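Local coordinates for twin-arginine translocation pathway signal (Rhodoferax ferrireducens, PDB 5IM2), which probably binds benzoate or related small carboxylates as the extracytoplasmic solute-binding component of a TRAP-type transporter, at residues A[212-224]-A[231-245]. Numbering follows the deposited sequence.
Sequences MPLPAIPDALSKG and LPWEVVPSVKVHELT. With BEZ (benzoic acid), chain B.
Leu214 wedges its forked end between Leu231, Val235 and Val239. The tightest point is Leu214 CD2 against Val235 CG2, 3.4 Å apart, closer than usual for two methyl carbons. The two side chains slide past each other in opposite directions. CG of Leu214 lies anti to the backbone N (chi1 180°), which sends the fork across to this wall. The side chains of Leu214 and Leu231 cross at about a right angle, with Leu214 CD1 3.7 Å from Leu231 CD2. Ile217 and Leu231 meet tip to tip, Ile217 CD1 lying 3.8 Å from Leu231 CD2. Leu231 CD2 is also 3.5 Å from benzoate O1. Leu214, Leu231 and Val235 line the benzoate pocket of this TRAP solute-binding protein of the DctP family. Helix 217-223 here packs against the chain that follows strand 228-232 of the six-stranded sheet. The two segments share no hydrogen bond, so apolar side chains carry the contact. Arg192 and Tyr118 hydrogen-bond the ligand. With an alanine at Leu214, the fork would be gone and a gap would probably open between Leu231, Val235 and Val239, leaving that side of the benzoate ring less closely packed. Farther along the helix, Leu221 CD1 sits 3.7 Å from Leu244 CB and also touches Thr245 CG2. Thr245 OG1 donates to Val241 O at 2.7 Å, approaching from above the carbonyl plane. Packing is looser on the solvent side. There Pro218 CB touches Leu244 CD1, while exposed Ser222 has its OG 3.9 Å from Leu244 CD2.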
loop_
_atom_site.group_PDB
_atom_site.type_symbol
_atom_site.label_atom_id
_atom_site.label_comp_id
_atom_site.label_asym_id
_atom_site.label_seq_id
_atom_site.Cartn_x
_atom_site.Cartn_y
_atom_site.Cartn_z
ATOM N N MET A 212 2.788 -12.532 -2.356
ATOM C CA MET A 212 3.721 -12.632 -1.231
ATOM C C MET A 212 4.004 -11.236 -0.706
ATOM O O MET A 212 3.906 -10.268 -1.463
ATOM C CB MET A 212 5.031 -13.310 -1.638
ATOM C CG MET A 212 5.922 -12.431 -2.506
ATOM S SD MET A 212 7.424 -13.244 -3.046
ATOM C CE MET A 212 6.695 -14.397 -4.229
ATOM N N PRO A 213 4.354 -11.090 0.569
ATOM C CA PRO A 213 4.688 -9.765 1.090
ATOM C C PRO A 213 6.076 -9.299 0.675
ATOM O O PRO A 213 6.935 -10.065 0.237
ATOM C CB PRO A 213 4.605 -9.957 2.603
ATOM C CG PRO A 213 4.987 -11.342 2.794
ATOM C CD PRO A 213 4.390 -12.103 1.643
ATOM N N LEU A 214 6.289 -7.995 0.867
ATOM C CA LEU A 214 7.496 -7.343 0.366
ATOM C C LEU A 214 8.778 -8.070 0.748
ATOM O O LEU A 214 9.598 -8.301 -0.149
ATOM C CB LEU A 214 7.547 -5.896 0.875
ATOM C CG LEU A 214 8.768 -5.054 0.443
ATOM C CD1 LEU A 214 8.689 -4.637 -1.031
ATOM C CD2 LEU A 214 8.935 -3.814 1.338
ATOM N N PRO A 215 9.024 -8.443 2.018
ATOM C CA PRO A 215 10.360 -8.964 2.379
ATOM C C PRO A 215 10.710 -10.281 1.709
ATOM O O PRO A 215 11.902 -10.615 1.655
ATOM C CB PRO A 215 10.285 -9.128 3.904
ATOM C CG PRO A 215 9.105 -8.327 4.321
ATOM C CD PRO A 215 8.141 -8.416 3.184
ATOM N N ALA A 216 9.708 -11.023 1.209
ATOM C CA ALA A 216 9.903 -12.308 0.556
ATOM C C ALA A 216 10.406 -12.166 -0.879
ATOM O O ALA A 216 10.770 -13.168 -1.495
ATOM C CB ALA A 216 8.580 -13.091 0.577
ATOM N N ILE A 217 10.424 -10.956 -1.435
ATOM C CA ILE A 217 10.615 -10.803 -2.876
ATOM C C ILE A 217 12.047 -11.146 -3.268
ATOM O O ILE A 217 12.241 -11.869 -4.255
ATOM C CB ILE A 217 10.207 -9.399 -3.348
ATOM C CG1 ILE A 217 8.678 -9.292 -3.326
ATOM C CG2 ILE A 217 10.681 -9.127 -4.768
ATOM C CD1 ILE A 217 8.163 -7.895 -3.515
ATOM N N PRO A 218 13.071 -10.675 -2.543
ATOM C CA PRO A 218 14.450 -11.034 -2.927
ATOM C C PRO A 218 14.713 -12.534 -3.006
ATOM O O PRO A 218 15.303 -13.007 -3.990
ATOM C CB PRO A 218 15.286 -10.366 -1.823
ATOM C CG PRO A 218 14.501 -9.212 -1.406
ATOM C CD PRO A 218 13.060 -9.625 -1.498
ATOM N N ASP A 219 14.338 -13.299 -1.971
ATOM C CA ASP A 219 14.586 -14.738 -1.988
ATOM C C ASP A 219 13.820 -15.405 -3.120
ATOM O O ASP A 219 14.291 -16.389 -3.693
ATOM C CB ASP A 219 14.200 -15.366 -0.641
ATOM C CG ASP A 219 14.120 -16.907 -0.695
ATOM O OD1 ASP A 219 15.153 -17.572 -0.468
ATOM O OD2 ASP A 219 13.018 -17.454 -0.942
ATOM N N ALA A 220 12.656 -14.860 -3.483
ATOM C CA ALA A 220 11.904 -15.430 -4.595
ATOM C C ALA A 220 12.529 -15.068 -5.939
ATOM O O ALA A 220 12.617 -15.917 -6.838
ATOM C CB ALA A 220 10.455 -14.972 -4.530
ATOM N N LEU A 221 12.978 -13.827 -6.097
ATOM C CA LEU A 221 13.693 -13.469 -7.315
ATOM C C LEU A 221 14.942 -14.327 -7.472
ATOM O O LEU A 221 15.241 -14.813 -8.570
ATOM C CB LEU A 221 14.043 -11.977 -7.317
ATOM C CG LEU A 221 12.937 -10.994 -7.763
ATOM C CD1 LEU A 221 13.411 -9.566 -7.591
ATOM C CD2 LEU A 221 12.475 -11.190 -9.190
ATOM N N SER A 222 15.663 -14.569 -6.378
ATOM C CA SER A 222 16.950 -15.244 -6.499
ATOM C C SER A 222 16.793 -16.736 -6.732
ATOM O O SER A 222 17.558 -17.327 -7.504
ATOM C CB SER A 222 17.781 -14.990 -5.242
ATOM O OG SER A 222 18.150 -13.630 -5.175
ATOM N N LYS A 223 15.852 -17.379 -6.048
ATOM C CA LYS A 223 15.647 -18.794 -6.316
ATOM C C LYS A 223 14.836 -19.022 -7.583
ATOM O O LYS A 223 14.754 -20.165 -8.038
ATOM C CB LYS A 223 15.001 -19.491 -5.102
ATOM C CG LYS A 223 13.532 -19.159 -4.794
ATOM C CD LYS A 223 13.138 -19.779 -3.443
ATOM C CE LYS A 223 11.719 -19.431 -2.998
ATOM N NZ LYS A 223 11.477 -20.032 -1.647
ATOM N N GLY A 224 14.275 -17.967 -8.177
ATOM C CA GLY A 224 13.574 -18.065 -9.444
ATOM C C GLY A 224 12.123 -18.488 -9.379
ATOM O O GLY A 224 11.581 -18.920 -10.399
ATOM N N LEU A 231 5.671 -3.433 -7.961
ATOM C CA LEU A 231 6.015 -2.589 -6.816
ATOM C C LEU A 231 5.959 -1.144 -7.273
ATOM O O LEU A 231 6.314 -0.859 -8.421
ATOM C CB LEU A 231 7.428 -2.838 -6.293
ATOM C CG LEU A 231 7.790 -4.196 -5.739
ATOM C CD1 LEU A 231 9.299 -4.389 -5.662
ATOM C CD2 LEU A 231 7.135 -4.301 -4.396
ATOM N N PRO A 232 5.661 -0.201 -6.378
ATOM C CA PRO A 232 5.956 1.200 -6.698
ATOM C C PRO A 232 7.463 1.447 -6.651
ATOM O O PRO A 232 8.224 0.684 -6.054
ATOM C CB PRO A 232 5.237 1.971 -5.594
ATOM C CG PRO A 232 5.354 1.045 -4.418
ATOM C CD PRO A 232 5.191 -0.349 -4.986
ATOM N N TRP A 233 7.877 2.574 -7.241
ATOM C CA TRP A 233 9.291 2.910 -7.337
ATOM C C TRP A 233 9.930 3.107 -5.975
ATOM O O TRP A 233 11.100 2.753 -5.783
ATOM C CB TRP A 233 9.487 4.188 -8.165
ATOM C CG TRP A 233 9.675 3.974 -9.639
ATOM C CD1 TRP A 233 8.915 4.490 -10.641
ATOM C CD2 TRP A 233 10.693 3.187 -10.277
ATOM N NE1 TRP A 233 9.381 4.072 -11.863
ATOM C CE2 TRP A 233 10.471 3.268 -11.670
ATOM C CE3 TRP A 233 11.751 2.411 -9.806
ATOM C CZ2 TRP A 233 11.295 2.631 -12.597
ATOM C CZ3 TRP A 233 12.561 1.773 -10.724
ATOM C CH2 TRP A 233 12.324 1.891 -12.109
ATOM N N GLU A 234 9.187 3.671 -5.015
ATOM C CA GLU A 234 9.823 4.181 -3.813
ATOM C C GLU A 234 10.463 3.058 -2.989
ATOM O O GLU A 234 11.493 3.290 -2.331
ATOM C CB GLU A 234 8.812 4.985 -2.981
ATOM C CG GLU A 234 7.660 4.196 -2.425
ATOM C CD GLU A 234 7.932 3.503 -1.087
ATOM O OE1 GLU A 234 8.891 3.885 -0.352
ATOM O OE2 GLU A 234 7.155 2.559 -0.796
ATOM N N VAL A 235 9.882 1.851 -3.027
ATOM C CA VAL A 235 10.323 0.761 -2.155
ATOM C C VAL A 235 11.437 -0.045 -2.780
ATOM O O VAL A 235 12.104 -0.811 -2.069
ATOM C CB VAL A 235 9.129 -0.147 -1.797
ATOM C CG1 VAL A 235 8.681 -0.996 -2.977
ATOM C CG2 VAL A 235 9.457 -0.993 -0.565
ATOM N N VAL A 236 11.691 0.146 -4.068
ATOM C CA VAL A 236 12.556 -0.774 -4.809
ATOM C C VAL A 236 13.946 -0.848 -4.190
ATOM O O VAL A 236 14.463 -1.966 -4.007
ATOM C CB VAL A 236 12.582 -0.363 -6.290
ATOM C CG1 VAL A 236 13.836 -0.859 -7.046
ATOM C CG2 VAL A 236 11.324 -0.796 -6.965
ATOM N N PRO A 237 14.613 0.261 -3.875
ATOM C CA PRO A 237 15.968 0.142 -3.324
ATOM C C PRO A 237 16.027 -0.512 -1.956
ATOM O O PRO A 237 17.085 -1.047 -1.605
ATOM C CB PRO A 237 16.462 1.589 -3.256
ATOM C CG PRO A 237 15.491 2.395 -4.037
ATOM C CD PRO A 237 14.210 1.666 -4.087
ATOM N N SER A 238 14.955 -0.477 -1.162
ATOM C CA SER A 238 15.006 -1.044 0.181
ATOM C C SER A 238 15.124 -2.558 0.145
ATOM O O SER A 238 15.613 -3.140 1.119
ATOM C CB SER A 238 13.766 -0.637 1.002
ATOM O OG SER A 238 12.621 -1.445 0.675
ATOM N N VAL A 239 14.680 -3.188 -0.944
ATOM C CA VAL A 239 14.801 -4.628 -1.160
ATOM C C VAL A 239 15.773 -4.943 -2.287
ATOM O O VAL A 239 15.806 -6.075 -2.779
ATOM C CB VAL A 239 13.431 -5.280 -1.420
ATOM C CG1 VAL A 239 12.688 -5.430 -0.111
ATOM C CG2 VAL A 239 12.585 -4.492 -2.453
ATOM N N LYS A 240 16.566 -3.958 -2.704
ATOM C CA LYS A 240 17.615 -4.131 -3.701
ATOM C C LYS A 240 17.049 -4.780 -4.959
ATOM O O LYS A 240 17.687 -5.606 -5.609
ATOM C CB LYS A 240 18.797 -4.923 -3.113
ATOM C CG LYS A 240 19.533 -4.206 -1.969
ATOM C CD LYS A 240 18.873 -4.445 -0.608
ATOM C CE LYS A 240 19.161 -5.845 -0.056
ATOM N NZ LYS A 240 18.139 -6.301 0.943
ATOM N N VAL A 241 15.820 -4.392 -5.316
ATOM C CA VAL A 241 15.192 -4.977 -6.503
ATOM C C VAL A 241 15.800 -4.421 -7.786
ATOM O O VAL A 241 15.788 -5.105 -8.821
ATOM C CB VAL A 241 13.662 -4.786 -6.437
ATOM C CG1 VAL A 241 13.031 -4.748 -7.839
ATOM C CG2 VAL A 241 13.061 -5.929 -5.632
ATOM N N HIS A 242 16.381 -3.223 -7.745
ATOM C CA HIS A 242 17.097 -2.729 -8.914
ATOM C C HIS A 242 18.366 -3.529 -9.181
ATOM O O HIS A 242 18.904 -3.459 -10.290
ATOM C CB HIS A 242 17.443 -1.251 -8.741
ATOM C CG HIS A 242 18.371 -0.976 -7.601
ATOM N ND1 HIS A 242 18.038 -1.235 -6.291
ATOM C CD2 HIS A 242 19.618 -0.455 -7.577
ATOM C CE1 HIS A 242 19.041 -0.886 -5.508
ATOM N NE2 HIS A 242 20.015 -0.410 -6.264
ATOM N N GLU A 243 18.863 -4.272 -8.192
ATOM C CA GLU A 243 20.010 -5.141 -8.422
ATOM C C GLU A 243 19.598 -6.525 -8.894
ATOM O O GLU A 243 20.414 -7.223 -9.511
ATOM C CB GLU A 243 20.842 -5.253 -7.142
ATOM C CG GLU A 243 21.522 -3.947 -6.762
ATOM C CD GLU A 243 22.160 -3.983 -5.379
ATOM O OE1 GLU A 243 22.258 -5.080 -4.796
ATOM O OE2 GLU A 243 22.559 -2.914 -4.871
ATOM N N LEU A 244 18.347 -6.918 -8.639
ATOM C CA LEU A 244 17.845 -8.250 -8.960
ATOM C C LEU A 244 16.993 -8.288 -10.225
ATOM O O LEU A 244 16.593 -9.383 -10.647
ATOM C CB LEU A 244 17.028 -8.792 -7.770
ATOM C CG LEU A 244 17.792 -8.850 -6.435
ATOM C CD1 LEU A 244 16.874 -9.000 -5.237
ATOM C CD2 LEU A 244 18.778 -10.005 -6.472
ATOM N N THR A 245 16.695 -7.136 -10.827
ATOM C CA THR A 245 15.889 -7.052 -12.043
ATOM C C THR A 245 16.571 -6.067 -12.983
ATOM O O THR A 245 17.387 -5.250 -12.557
ATOM C CB THR A 245 14.426 -6.617 -11.761
ATOM O OG1 THR A 245 14.397 -5.332 -11.132
ATOM C CG2 THR A 245 13.686 -7.629 -10.887
HETATM C C BEZ B . 4.299 -4.105 -1.402
HETATM O O1 BEZ B . 4.058 -4.138 -2.643
HETATM O O2 BEZ B . 4.139 -5.143 -0.717
HETATM C C1 BEZ B . 4.804 -2.844 -0.768
HETATM C C2 BEZ B . 5.052 -2.809 0.601
HETATM C C3 BEZ B . 5.553 -1.633 1.162
HETATM C C4 BEZ B . 5.769 -0.523 0.364
HETATM C C5 BEZ B . 5.497 -0.556 -0.990
HETATM C C6 BEZ B . 5.008 -1.734 -1.564
#